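Local coordinates for protein alpha-L-rhamnosidase (Streptomyces avermitilis, PDB 3W5M) that hydrolytically releases terminal non-reducing alpha-L-rhamnose from plant glycosides such as naringin, rutin and hesperidin and from gum arabic, and binds L-rhamnose through a calcium-dependent carbohydrate-binding module, at residues Q117-W122 and R414-P419. Sequence-based numbering, arbitrary orientation.
Sequences QWSAKW and RITSGP
Ser417 grips the backbone of Lys121 twice in a beta-sandwich, where the loop leading into edge strand 123-124 of one sheet runs beside the end of strand 412-416, an edge strand of the other. Lys121 N donates to Ser417 O at 3.0 Å, nearly straight at 168°. The same lysine's carbonyl accepts the hydroxyl of Ser417, with OG 2.7 Å from Lys121 O and tilted from the carbonyl plane. Ser417 OG, placed between its own N and carbonyl carbon (chi1 55°), also accepts the backbone N-H of Ala401, so this buried hydroxyl both donates and accepts, linking the loop to the neighbouring strand 398-407. An alanine at Ser417 would probably leave Lys121 O without this donor and Ala401 N without its acceptor. Next to this polar pair the packing is aliphatic: Ala120 CA lies 3.6 Å from Thr416 CB, and the alanine methyl also touches Leu400. Gln402 of strand 398-407 serves the loop backbone, its OE1 accepting from Ser119 N and Ala120 N and its NE2 donating to Gln117 O. At the Arg414 end, the guanidinium has a long, weak ion pair from NE to Glu404, and its NH1 donates to Ser119 OG over 3.1 Å, the hydroxyl oxygen lying at the guanidinium edge, close to its plane.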
loop_
_atom_site.group_PDB
_atom_site.type_symbol
_atom_site.label_atom_id
_atom_site.label_comp_id
_atom_site.label_asym_id
_atom_site.label_seq_id
_atom_site.Cartn_x
_atom_site.Cartn_y
_atom_site.Cartn_z
ATOM N N GLN A 117 28.474 -1.721 8.400
ATOM C CA GLN A 117 28.315 -2.952 9.158
ATOM C C GLN A 117 27.898 -4.127 8.273
ATOM O O GLN A 117 27.860 -5.278 8.749
ATOM C CB GLN A 117 27.365 -2.751 10.342
ATOM C CG GLN A 117 27.999 -2.019 11.518
ATOM C CD GLN A 117 28.197 -0.539 11.251
ATOM O OE1 GLN A 117 29.280 -0.111 10.864
ATOM N NE2 GLN A 117 27.158 0.244 11.444
ATOM N N TRP A 118 27.639 -3.850 6.992
ATOM C CA TRP A 118 27.379 -4.898 6.004
ATOM C C TRP A 118 28.677 -5.297 5.328
ATOM O O TRP A 118 29.465 -4.437 4.897
ATOM C CB TRP A 118 26.436 -4.438 4.903
ATOM C CG TRP A 118 25.030 -4.178 5.298
ATOM C CD1 TRP A 118 24.503 -2.995 5.776
ATOM C CD2 TRP A 118 23.927 -5.088 5.160
ATOM N NE1 TRP A 118 23.136 -3.135 5.987
ATOM C CE2 TRP A 118 22.762 -4.410 5.614
ATOM C CE3 TRP A 118 23.819 -6.433 4.758
ATOM C CZ2 TRP A 118 21.505 -5.018 5.645
ATOM C CZ3 TRP A 118 22.548 -7.040 4.789
ATOM C CH2 TRP A 118 21.416 -6.329 5.227
ATOM N N SER A 119 28.917 -6.599 5.219
ATOM C CA SER A 119 29.967 -7.067 4.335
ATOM C C SER A 119 29.402 -7.919 3.173
ATOM O O SER A 119 30.141 -8.363 2.284
ATOM C CB SER A 119 30.986 -7.856 5.133
ATOM O OG SER A 119 30.352 -8.977 5.712
ATOM N N ALA A 120 28.089 -8.150 3.194
ATOM C CA ALA A 120 27.408 -8.890 2.138
ATOM C C ALA A 120 27.553 -8.181 0.773
ATOM O O ALA A 120 27.771 -6.971 0.729
ATOM C CB ALA A 120 25.934 -9.057 2.513
ATOM N N LYS A 121 27.446 -8.930 -0.323
ATOM C CA LYS A 121 27.409 -8.367 -1.683
ATOM C C LYS A 121 26.045 -8.560 -2.331
ATOM O O LYS A 121 25.380 -9.598 -2.129
ATOM C CB LYS A 121 28.447 -9.038 -2.598
ATOM C CG LYS A 121 29.824 -9.286 -2.002
ATOM C CD LYS A 121 30.593 -8.016 -1.726
ATOM C CE LYS A 121 32.083 -8.345 -1.614
ATOM N NZ LYS A 121 32.781 -7.426 -0.677
ATOM N N TRP A 122 25.640 -7.580 -3.139
ATOM C CA TRP A 122 24.420 -7.715 -3.917
ATOM C C TRP A 122 24.596 -8.800 -4.959
ATOM O O TRP A 122 25.556 -8.772 -5.737
ATOM C CB TRP A 122 24.088 -6.406 -4.601
ATOM C CG TRP A 122 23.654 -5.349 -3.658
ATOM C CD1 TRP A 122 24.435 -4.335 -3.107
ATOM C CD2 TRP A 122 22.341 -5.170 -3.146
ATOM N NE1 TRP A 122 23.661 -3.549 -2.283
ATOM C CE2 TRP A 122 22.370 -4.023 -2.305
ATOM C CE3 TRP A 122 21.127 -5.868 -3.313
ATOM C CZ2 TRP A 122 21.241 -3.572 -1.625
ATOM C CZ3 TRP A 122 20.004 -5.407 -2.624
ATOM C CH2 TRP A 122 20.073 -4.276 -1.797
ATOM N N ARG A 414 30.109 -15.358 10.044
ATOM C CA ARG A 414 29.260 -14.549 9.177
ATOM C C ARG A 414 29.161 -15.198 7.794
ATOM O O ARG A 414 30.175 -15.462 7.139
ATOM C CB ARG A 414 29.822 -13.116 9.094
ATOM C CG ARG A 414 28.874 -12.149 8.419
ATOM C CD ARG A 414 29.523 -10.782 8.262
ATOM N NE ARG A 414 29.695 -10.138 9.561
ATOM C CZ ARG A 414 30.004 -8.858 9.727
ATOM N NH1 ARG A 414 30.169 -8.062 8.681
ATOM N NH2 ARG A 414 30.157 -8.379 10.944
ATOM N N ILE A 415 27.932 -15.467 7.351
ATOM C CA ILE A 415 27.690 -16.064 6.043
ATOM C C ILE A 415 26.974 -14.978 5.243
ATOM O O ILE A 415 26.046 -14.359 5.749
ATOM C CB ILE A 415 26.809 -17.340 6.165
ATOM C CG1 ILE A 415 27.438 -18.369 7.137
ATOM C CG2 ILE A 415 26.513 -17.929 4.794
ATOM C CD1 ILE A 415 28.798 -18.901 6.696
ATOM N N THR A 416 27.438 -14.699 4.030
ATOM C CA THR A 416 26.813 -13.640 3.244
ATOM C C THR A 416 26.508 -14.054 1.815
ATOM O O THR A 416 27.108 -14.982 1.265
ATOM C CB THR A 416 27.705 -12.370 3.170
ATOM O OG1 THR A 416 28.946 -12.720 2.567
ATOM C CG2 THR A 416 27.976 -11.769 4.549
ATOM N N SER A 417 25.573 -13.320 1.219
ATOM C CA SER A 417 25.381 -13.299 -0.206
ATOM C C SER A 417 26.680 -12.861 -0.876
ATOM O O SER A 417 27.363 -11.914 -0.413
ATOM C CB SER A 417 24.241 -12.343 -0.574
ATOM O OG SER A 417 24.439 -11.028 -0.063
ATOM N N GLY A 418 26.980 -13.549 -1.969
ATOM C CA GLY A 418 28.209 -13.355 -2.730
ATOM C C GLY A 418 28.387 -14.384 -3.841
ATOM O O GLY A 418 27.477 -15.177 -4.125
ATOM N N PRO A 419 29.565 -14.370 -4.494
ATOM C CA PRO A 419 29.776 -15.045 -5.778
ATOM C C PRO A 419 29.650 -16.560 -5.722
ATOM O O PRO A 419 29.433 -17.177 -6.767
ATOM C CB PRO A 419 31.219 -14.647 -6.150
ATOM C CG PRO A 419 31.462 -13.357 -5.398
ATOM C CD PRO A 419 30.765 -13.606 -4.082
#